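Local coordinates for E3 SUMO-protein ligase SIZ1 (Saccharomyces cerevisiae, PDB 3I2D) that mediates SUMO attachment to septins and PCNA as an E3 ligase whose zinc-binding SP-RING domain interacts with the conjugating enzyme UBC9, at residues Q272-L277 with W289-C294; M248-P253 with D311-C316; L121-I126 with I137-P142. One frame throughout, in Å; residues are numbered along the deposited sequence.

Interaction 1 (Q272-L277 with W289-C294); sequences QCFDAL and WQCPVC. With ZN (zinc ion), chain B.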
loop_
_atom_site.group_PDB
_atom_site.type_symbol
_atom_site.label_atom_id
_atom_site.label_comp_id
_atom_site.label_asym_id
_atom_site.label_seq_id
_atom_site.Cartn_x
_atom_site.Cartn_y
_atom_site.Cartn_z
ATOM N N GLN A 272 -12.758 1.349 -20.568
ATOM C CA GLN A 272 -13.083 0.472 -19.445
ATOM C C GLN A 272 -12.495 0.934 -18.119
ATOM O O GLN A 272 -11.285 1.111 -17.990
ATOM C CB GLN A 272 -12.623 -0.969 -19.736
ATOM C CG GLN A 272 -12.992 -2.019 -18.659
ATOM C CD GLN A 272 -14.471 -1.978 -18.259
ATOM O OE1 GLN A 272 -15.359 -1.910 -19.118
ATOM N NE2 GLN A 272 -14.738 -2.030 -16.954
ATOM N N CYS A 273 -13.369 1.138 -17.137
ATOM C CA CYS A 273 -12.939 1.543 -15.811
ATOM C C CYS A 273 -13.055 0.321 -14.927
ATOM O O CYS A 273 -13.406 -0.762 -15.395
ATOM C CB CYS A 273 -13.833 2.652 -15.261
ATOM S SG CYS A 273 -13.785 4.164 -16.221
ATOM N N PHE A 274 -12.745 0.489 -13.651
ATOM C CA PHE A 274 -12.849 -0.602 -12.688
ATOM C C PHE A 274 -13.280 0.055 -11.386
ATOM O O PHE A 274 -13.136 1.263 -11.232
ATOM C CB PHE A 274 -11.508 -1.315 -12.519
ATOM C CG PHE A 274 -10.384 -0.395 -12.224
ATOM C CD1 PHE A 274 -9.577 0.078 -13.251
ATOM C CD2 PHE A 274 -10.135 0.019 -10.916
ATOM C CE1 PHE A 274 -8.530 0.953 -12.987
ATOM C CE2 PHE A 274 -9.099 0.888 -10.639
ATOM C CZ PHE A 274 -8.286 1.360 -11.680
ATOM N N ASP A 275 -13.800 -0.724 -10.446
ATOM C CA ASP A 275 -14.278 -0.142 -9.209
ATOM C C ASP A 275 -13.174 0.276 -8.253
ATOM O O ASP A 275 -12.421 -0.566 -7.765
ATOM C CB ASP A 275 -15.235 -1.116 -8.535
ATOM C CG ASP A 275 -15.992 -0.468 -7.404
ATOM O OD1 ASP A 275 -15.501 -0.512 -6.257
ATOM O OD2 ASP A 275 -17.063 0.123 -7.667
ATOM N N ALA A 276 -13.086 1.576 -7.964
ATOM C CA ALA A 276 -12.029 2.074 -7.074
ATOM C C ALA A 276 -12.068 1.424 -5.699
ATOM O O ALA A 276 -11.036 1.274 -5.041
ATOM C CB ALA A 276 -12.096 3.599 -6.932
ATOM N N LEU A 277 -13.250 1.026 -5.252
ATOM C CA LEU A 277 -13.314 0.409 -3.944
ATOM C C LEU A 277 -12.702 -0.978 -3.976
ATOM O O LEU A 277 -11.939 -1.333 -3.071
ATOM C CB LEU A 277 -14.754 0.333 -3.423
ATOM C CG LEU A 277 -14.781 -0.142 -1.971
ATOM C CD1 LEU A 277 -13.927 0.770 -1.091
ATOM C CD2 LEU A 277 -16.199 -0.170 -1.494
ATOM N N TRP A 289 -0.365 -2.686 -7.641
ATOM C CA TRP A 289 -0.493 -1.317 -8.135
ATOM C C TRP A 289 -0.307 -1.298 -9.643
ATOM O O TRP A 289 0.610 -0.663 -10.170
ATOM C CB TRP A 289 0.494 -0.371 -7.434
ATOM C CG TRP A 289 0.171 -0.193 -5.962
ATOM C CD1 TRP A 289 0.780 -0.809 -4.910
ATOM C CD2 TRP A 289 -0.920 0.551 -5.407
ATOM N NE1 TRP A 289 0.131 -0.508 -3.734
ATOM C CE2 TRP A 289 -0.916 0.326 -4.013
ATOM C CE3 TRP A 289 -1.907 1.383 -5.954
ATOM C CZ2 TRP A 289 -1.861 0.899 -3.157
ATOM C CZ3 TRP A 289 -2.849 1.957 -5.104
ATOM C CH2 TRP A 289 -2.818 1.710 -3.718
ATOM N N GLN A 290 -1.201 -2.038 -10.303
ATOM C CA GLN A 290 -1.271 -2.191 -11.748
ATOM C C GLN A 290 -2.725 -2.177 -12.157
ATOM O O GLN A 290 -3.565 -2.806 -11.517
ATOM C CB GLN A 290 -0.697 -3.521 -12.192
ATOM C CG GLN A 290 0.788 -3.550 -12.290
ATOM C CD GLN A 290 1.276 -4.812 -12.951
ATOM O OE1 GLN A 290 2.410 -4.872 -13.427
ATOM N NE2 GLN A 290 0.425 -5.837 -12.982
ATOM N N CYS A 291 -3.023 -1.480 -13.238
ATOM C CA CYS A 291 -4.384 -1.409 -13.704
ATOM C C CYS A 291 -4.867 -2.809 -14.079
ATOM O O CYS A 291 -4.157 -3.544 -14.756
ATOM C CB CYS A 291 -4.461 -0.462 -14.907
ATOM S SG CYS A 291 -6.100 -0.284 -15.636
ATOM N N PRO A 292 -6.080 -3.199 -13.628
ATOM C CA PRO A 292 -6.688 -4.510 -13.905
ATOM C C PRO A 292 -7.041 -4.682 -15.376
ATOM O O PRO A 292 -7.189 -5.804 -15.865
ATOM C CB PRO A 292 -7.952 -4.506 -13.046
ATOM C CG PRO A 292 -7.659 -3.504 -11.970
ATOM C CD PRO A 292 -6.929 -2.426 -12.702
ATOM N N VAL A 293 -7.185 -3.561 -16.073
ATOM C CA VAL A 293 -7.545 -3.571 -17.486
ATOM C C VAL A 293 -6.340 -3.590 -18.461
ATOM O O VAL A 293 -6.245 -4.476 -19.314
ATOM C CB VAL A 293 -8.459 -2.359 -17.804
ATOM C CG1 VAL A 293 -8.944 -2.426 -19.231
ATOM C CG2 VAL A 293 -9.638 -2.337 -16.860
ATOM N N CYS A 294 -5.427 -2.628 -18.318
ATOM C CA CYS A 294 -4.246 -2.506 -19.186
ATOM C C CYS A 294 -2.913 -2.885 -18.524
ATOM O O CYS A 294 -1.848 -2.753 -19.129
ATOM C CB CYS A 294 -4.137 -1.070 -19.698
ATOM S SG CYS A 294 -3.790 0.151 -18.402
HETATM ZN ZN ZN B . -5.562 1.170 -17.361
#
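The zinc-binding CxxC turn of the SP-RING domain packs here through Cys291, Pro292 and Val293 against Gln272 and Phe274, just ahead of helix 276-285. Phe274 meets three residues of the turn. Its CG lies between the backbone N and the carbonyl carbon (chi1 52°), which carries the ring across to the turn. Pro292 comes over one face of that ring in a CH-pi contact. Its CD atom sits 3.9 Å from the centroid of the Phe274 ring, offset toward the rim. The proline and the phenylalanine side chains cross at about a right angle.

The sulfur of Cys291 approaches the same ring obliquely, with SG 3.8 Å from Phe274 CE1. It is a sulfur-aromatic contact made by a metal ligand. At the ring edge, near its plane, stands Val293 CG2. Val293 CG2 also lies 3.8 Å from Gln272 CG. Apolar packing and the sulfur-aromatic contact join the two segments, with no hydrogen bonds between them.

The turn is held by the metal. Cys291 SG and Cys294 SG each bind the zinc ion at 2.3 Å, and Cys268 and His270 complete the site. Cys291 SG also accepts weak hydrogen bonds from two backbone amides. Val293 N lies 3.5 Å from Cys291 SG, and Cys294 N lies 3.6 Å from Cys291 SG, nearly straight at 175° but long. These N-H groups would probably offset part of the negative charge on the thiolate. Phe274 also meets the ring of Phe279 in helix 276-285, the planes about 45° apart. The Phe274 packing is a feature of this site. The CxxC turn, with backbone amides directed at its first cysteine sulfur, is a zinc knuckle, as in RING-type domains, here with three cysteines and one histidine round the zinc.

Interaction 2 (M248-P253 with D311-C316); sequences MSLQCP and DILQNC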
loop_
_atom_site.group_PDB
_atom_site.type_symbol
_atom_site.label_atom_id
_atom_site.label_comp_id
_atom_site.label_asym_id
_atom_site.label_seq_id
_atom_site.Cartn_x
_atom_site.Cartn_y
_atom_site.Cartn_z
ATOM N N MET A 248 -19.329 -1.125 -24.077
ATOM C CA MET A 248 -18.584 -0.942 -22.842
ATOM C C MET A 248 -19.360 -1.598 -21.732
ATOM O O MET A 248 -20.585 -1.569 -21.745
ATOM C CB MET A 248 -18.423 0.545 -22.535
ATOM C CG MET A 248 -17.851 0.841 -21.163
ATOM S SD MET A 248 -17.647 2.606 -20.868
ATOM C CE MET A 248 -19.282 3.018 -20.272
ATOM N N SER A 249 -18.649 -2.180 -20.770
ATOM C CA SER A 249 -19.289 -2.851 -19.646
ATOM C C SER A 249 -19.434 -1.952 -18.437
ATOM O O SER A 249 -18.592 -1.095 -18.183
ATOM C CB SER A 249 -18.491 -4.085 -19.231
ATOM O OG SER A 249 -19.085 -4.725 -18.111
ATOM N N LEU A 250 -20.512 -2.155 -17.692
ATOM C CA LEU A 250 -20.754 -1.394 -16.475
ATOM C C LEU A 250 -20.218 -2.240 -15.308
ATOM O O LEU A 250 -20.227 -1.819 -14.149
ATOM C CB LEU A 250 -22.253 -1.143 -16.302
ATOM C CG LEU A 250 -22.946 -0.396 -17.440
ATOM C CD1 LEU A 250 -24.380 -0.080 -17.029
ATOM C CD2 LEU A 250 -22.185 0.887 -17.757
ATOM N N GLN A 251 -19.748 -3.437 -15.646
ATOM C CA GLN A 251 -19.201 -4.380 -14.687
ATOM C C GLN A 251 -17.715 -4.134 -14.430
ATOM O O GLN A 251 -16.967 -3.748 -15.329
ATOM C CB GLN A 251 -19.398 -5.815 -15.199
ATOM C CG GLN A 251 -20.848 -6.161 -15.537
ATOM C CD GLN A 251 -21.790 -5.964 -14.355
ATOM O OE1 GLN A 251 -21.874 -6.804 -13.465
ATOM N NE2 GLN A 251 -22.490 -4.840 -14.339
ATOM N N CYS A 252 -17.297 -4.372 -13.192
ATOM C CA CYS A 252 -15.909 -4.207 -12.802
ATOM C C CYS A 252 -15.116 -5.456 -13.180
ATOM O O CYS A 252 -15.612 -6.571 -13.072
ATOM C CB CYS A 252 -15.829 -3.981 -11.296
ATOM S SG CYS A 252 -14.164 -3.781 -10.666
ATOM N N PRO A 253 -13.864 -5.289 -13.630
ATOM C CA PRO A 253 -13.061 -6.460 -14.006
ATOM C C PRO A 253 -12.537 -7.162 -12.756
ATOM O O PRO A 253 -12.121 -8.320 -12.799
ATOM C CB PRO A 253 -11.925 -5.861 -14.827
ATOM C CG PRO A 253 -12.424 -4.510 -15.211
ATOM C CD PRO A 253 -13.166 -4.054 -14.000
ATOM N N ASP A 311 -21.833 8.789 -14.890
ATOM C CA ASP A 311 -23.129 9.257 -15.382
ATOM C C ASP A 311 -24.005 8.095 -15.853
ATOM O O ASP A 311 -25.131 7.928 -15.386
ATOM C CB ASP A 311 -22.940 10.249 -16.534
ATOM C CG ASP A 311 -22.670 11.669 -16.053
ATOM O OD1 ASP A 311 -22.484 11.850 -14.822
ATOM O OD2 ASP A 311 -22.647 12.594 -16.909
ATOM N N ILE A 312 -23.491 7.293 -16.780
ATOM C CA ILE A 312 -24.258 6.161 -17.285
ATOM C C ILE A 312 -24.683 5.259 -16.125
ATOM O O ILE A 312 -25.824 4.816 -16.045
ATOM C CB ILE A 312 -23.424 5.320 -18.290
ATOM C CG1 ILE A 312 -22.931 6.214 -19.430
ATOM C CG2 ILE A 312 -24.262 4.162 -18.841
ATOM C CD1 ILE A 312 -22.130 5.478 -20.470
ATOM N N LEU A 313 -23.753 5.007 -15.213
ATOM C CA LEU A 313 -23.993 4.134 -14.068
ATOM C C LEU A 313 -25.090 4.641 -13.141
ATOM O O LEU A 313 -25.897 3.865 -12.628
ATOM C CB LEU A 313 -22.684 3.968 -13.295
ATOM C CG LEU A 313 -22.207 2.567 -12.921
ATOM C CD1 LEU A 313 -22.383 1.568 -14.059
ATOM C CD2 LEU A 313 -20.751 2.683 -12.527
ATOM N N GLN A 314 -25.111 5.952 -12.935
ATOM C CA GLN A 314 -26.091 6.581 -12.060
ATOM C C GLN A 314 -27.382 6.877 -12.809
ATOM O O GLN A 314 -28.253 7.568 -12.288
ATOM C CB GLN A 314 -25.517 7.886 -11.494
ATOM C CG GLN A 314 -25.788 8.096 -10.018
ATOM C CD GLN A 314 -25.132 7.030 -9.151
ATOM O OE1 GLN A 314 -25.406 5.837 -9.297
ATOM N NE2 GLN A 314 -24.264 7.460 -8.239
ATOM N N ASN A 315 -27.501 6.363 -14.030
ATOM C CA ASN A 315 -28.686 6.591 -14.848
ATOM C C ASN A 315 -29.009 5.396 -15.724
ATOM O O ASN A 315 -29.432 5.556 -16.870
ATOM C CB ASN A 315 -28.475 7.810 -15.735
ATOM C CG ASN A 315 -28.602 9.100 -14.977
ATOM O OD1 ASN A 315 -29.639 9.749 -15.030
ATOM N ND2 ASN A 315 -27.553 9.475 -14.251
ATOM N N CYS A 316 -28.820 4.201 -15.177
ATOM C CA CYS A 316 -29.073 2.978 -15.917
ATOM C C CYS A 316 -29.795 1.969 -15.036
ATOM O O CYS A 316 -29.693 2.025 -13.812
ATOM C CB CYS A 316 -27.747 2.403 -16.398
ATOM S SG CYS A 316 -27.904 1.007 -17.484
#
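Leu250 meets Leu313 at the close-packed centre of this contact. Leu313 CD1 lies 3.5 Å from Leu250 CB and also reaches CG and both delta carbons of Leu250. The two side chains slide past each other in opposite directions. The CG of Leu250 is anti to its carbonyl carbon (chi1 -58°), and from there its two methyls part to different partners. Leu250 CD2 faces Ile312 CG2 at 4.0 Å, the side chains crossing at about a right angle. Leu250 CD1 lies 3.7 Å from Cys316 SG. Strand 322-326 adds to this core, as Val323 touches both Leu250 and Ile312.

The contact is thinner toward Met248. The Met248 chain is extended to the sulfur and bends there. Met248 CE meets Ile312 CD1 tip to tip at 3.8 Å. On the solvent side, helix 307-313 gives way to the exposed Gln314 and Asn315. There the contacts are polar and local: Asn315 ND2 donates to Asp311 O at 3.1 Å. On the opposing segment, Ser249 OG accepts from Gln251 N at 2.9 Å, forming an ST turn where strand 245-249 ends.

Across the interface, every contact is between apolar side chains or with the cysteine sulfur. Cohesion between strand end and helix end therefore rests on shape and burial, while polar bonds shape each segment separately.

Interaction 3 (L121-I126 with I137-P142); sequences LFSGMI and IQFPFP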
loop_
_atom_site.group_PDB
_atom_site.type_symbol
_atom_site.label_atom_id
_atom_site.label_comp_id
_atom_site.label_asym_id
_atom_site.label_seq_id
_atom_site.Cartn_x
_atom_site.Cartn_y
_atom_site.Cartn_z
ATOM N N LEU A 121 7.050 -3.638 13.370
ATOM C CA LEU A 121 8.486 -3.755 13.416
ATOM C C LEU A 121 8.924 -3.876 11.957
ATOM O O LEU A 121 8.364 -4.670 11.192
ATOM C CB LEU A 121 8.891 -4.983 14.205
ATOM C CG LEU A 121 10.393 -5.216 14.298
ATOM C CD1 LEU A 121 11.087 -3.994 14.889
ATOM C CD2 LEU A 121 10.627 -6.462 15.133
ATOM N N PHE A 122 9.884 -3.048 11.561
ATOM C CA PHE A 122 10.394 -3.068 10.195
ATOM C C PHE A 122 11.817 -3.586 10.195
ATOM O O PHE A 122 12.506 -3.538 11.215
ATOM C CB PHE A 122 10.410 -1.664 9.570
ATOM C CG PHE A 122 9.056 -1.133 9.229
ATOM C CD1 PHE A 122 8.185 -0.717 10.227
ATOM C CD2 PHE A 122 8.646 -1.055 7.906
ATOM C CE1 PHE A 122 6.936 -0.238 9.916
ATOM C CE2 PHE A 122 7.392 -0.577 7.582
ATOM C CZ PHE A 122 6.536 -0.166 8.590
ATOM N N SER A 123 12.255 -4.061 9.039
ATOM C CA SER A 123 13.601 -4.556 8.898
ATOM C C SER A 123 14.086 -4.212 7.515
ATOM O O SER A 123 13.322 -4.239 6.571
ATOM C CB SER A 123 13.630 -6.060 9.091
ATOM O OG SER A 123 14.936 -6.560 8.899
ATOM N N GLY A 124 15.359 -3.876 7.398
ATOM C CA GLY A 124 15.922 -3.551 6.104
ATOM C C GLY A 124 17.403 -3.841 6.155
ATOM O O GLY A 124 17.957 -4.009 7.232
ATOM N N MET A 125 18.059 -3.916 5.010
ATOM C CA MET A 125 19.493 -4.183 5.025
ATOM C C MET A 125 20.263 -2.872 5.151
ATOM O O MET A 125 19.808 -1.837 4.682
ATOM C CB MET A 125 19.936 -4.883 3.739
ATOM C CG MET A 125 19.152 -6.110 3.377
ATOM S SD MET A 125 19.759 -6.722 1.802
ATOM C CE MET A 125 20.290 -8.341 2.299
ATOM N N ILE A 126 21.428 -2.925 5.788
ATOM C CA ILE A 126 22.264 -1.751 5.937
ATOM C C ILE A 126 22.847 -1.393 4.560
ATOM O O ILE A 126 23.051 -0.227 4.238
ATOM C CB ILE A 126 23.387 -2.012 6.955
ATOM C CG1 ILE A 126 22.858 -1.800 8.377
ATOM C CG2 ILE A 126 24.536 -1.054 6.735
ATOM C CD1 ILE A 126 21.671 -2.648 8.740
ATOM N N ILE A 137 11.273 -3.597 2.578
ATOM C CA ILE A 137 11.153 -4.228 3.884
ATOM C C ILE A 137 11.680 -5.643 3.732
ATOM O O ILE A 137 11.129 -6.442 2.984
ATOM C CB ILE A 137 9.711 -4.275 4.354
ATOM C CG1 ILE A 137 9.235 -2.856 4.660
ATOM C CG2 ILE A 137 9.590 -5.190 5.558
ATOM C CD1 ILE A 137 7.737 -2.741 4.882
ATOM N N GLN A 138 12.759 -5.952 4.433
ATOM C CA GLN A 138 13.333 -7.275 4.332
ATOM C C GLN A 138 14.005 -7.776 5.598
ATOM O O GLN A 138 15.038 -7.251 6.011
ATOM C CB GLN A 138 14.342 -7.308 3.204
ATOM C CG GLN A 138 14.683 -8.704 2.776
ATOM C CD GLN A 138 15.800 -8.724 1.763
ATOM O OE1 GLN A 138 16.953 -8.430 2.091
ATOM N NE2 GLN A 138 15.469 -9.050 0.515
ATOM N N PHE A 139 13.392 -8.796 6.200
ATOM C CA PHE A 139 13.889 -9.454 7.397
ATOM C C PHE A 139 14.852 -10.584 7.016
ATOM O O PHE A 139 14.741 -11.166 5.946
ATOM C CB PHE A 139 12.731 -10.083 8.159
ATOM C CG PHE A 139 11.944 -9.115 8.965
ATOM C CD1 PHE A 139 11.133 -8.178 8.351
ATOM C CD2 PHE A 139 12.029 -9.124 10.351
ATOM C CE1 PHE A 139 10.422 -7.259 9.113
ATOM C CE2 PHE A 139 11.329 -8.217 11.110
ATOM C CZ PHE A 139 10.524 -7.279 10.493
ATOM N N PRO A 140 15.820 -10.906 7.880
ATOM C CA PRO A 140 16.709 -12.002 7.490
ATOM C C PRO A 140 15.961 -13.334 7.633
ATOM O O PRO A 140 15.118 -13.472 8.508
ATOM C CB PRO A 140 17.862 -11.875 8.478
ATOM C CG PRO A 140 17.193 -11.312 9.698
ATOM C CD PRO A 140 16.311 -10.239 9.097
ATOM N N PHE A 141 16.262 -14.294 6.760
ATOM C CA PHE A 141 15.637 -15.610 6.789
ATOM C C PHE A 141 16.717 -16.662 7.001
ATOM O O PHE A 141 17.779 -16.602 6.393
ATOM C CB PHE A 141 14.933 -15.884 5.464
ATOM C CG PHE A 141 14.192 -17.188 5.428
ATOM C CD1 PHE A 141 12.839 -17.245 5.773
ATOM C CD2 PHE A 141 14.838 -18.365 5.033
ATOM C CE1 PHE A 141 12.140 -18.450 5.720
ATOM C CE2 PHE A 141 14.147 -19.584 4.977
ATOM C CZ PHE A 141 12.798 -19.625 5.320
ATOM N N PRO A 142 16.473 -17.636 7.882
ATOM C CA PRO A 142 15.266 -17.844 8.691
ATOM C C PRO A 142 15.284 -16.968 9.952
ATOM O O PRO A 142 16.341 -16.483 10.376
ATOM C CB PRO A 142 15.353 -19.323 9.039
ATOM C CG PRO A 142 16.865 -19.468 9.298
ATOM C CD PRO A 142 17.492 -18.668 8.162
#
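Ser123 and Gln138 are joined by two hydrogen bonds, one made by the serine backbone and one by its side chain. Gln138 N donates to Ser123 O at 2.8 Å, with an angle of 155° at the hydrogen. In return, Ser123 OG donates to Gln138 O at 3.0 Å. The serine OG is anti to its backbone N (chi1 177°), a setting that brings the hydroxyl to that carbonyl. In both bonds the donor stands above the carbonyl plane. Ser123 O also receives a CA-H...O contact from Ile137 CA at 3.5 Å.

Next comes the ring of Phe139. Ser123 CB lies over the centre of one face, 3.3 Å from the centroid of the Phe139 ring, in a CH-pi contact. The carbonyl O of Leu121 meets the ring edge in plane, 3.5 Å from Phe139 CZ. The side chain of Leu121 also packs on that ring. An alanine at Phe139 would probably leave Ser123 CB and Leu121 without their aromatic cover and open a gap beside the strand. Further out, Ile137 CD1 touches Phe122 CE2 at 3.5 Å.

Residues 137-140 run at 76° to residues 121-125 of strand 117-125. That strand pairs with strand 195-204 and with the short strand 169-170 in a sheet of the PINIT domain. The Phe139 backbone is hydrogen-bonded to that of Thr165. Pro140 reaches Val87 of strand 74-90 and Tyr188 of strand 182-191, so the crossing segment lies among strands of both four-stranded PINIT sheets.

From the N terminus, interaction 3 comes first. It closes a short loop within the PINIT domain, returning the chain onto strand 117-125 before strand 143-147 begins. The chain continues through helices 207-215 and 222-234 to the SP-RING. Interaction 2 opens there at residues 248-253 and closes at 311-316, tying the end of strand 245-249 to helix 307-313. Its span takes in the zinc ligands. Interaction 1 falls within that span and ties the start of helix 276-285 to the zinc-binding turn. The two touch, with Phe274 CB 3.5 Å from Pro253 CD. Interaction 3 stands apart, its centre about 31 Å from that of interaction 1 and about 44 Å from that of interaction 2.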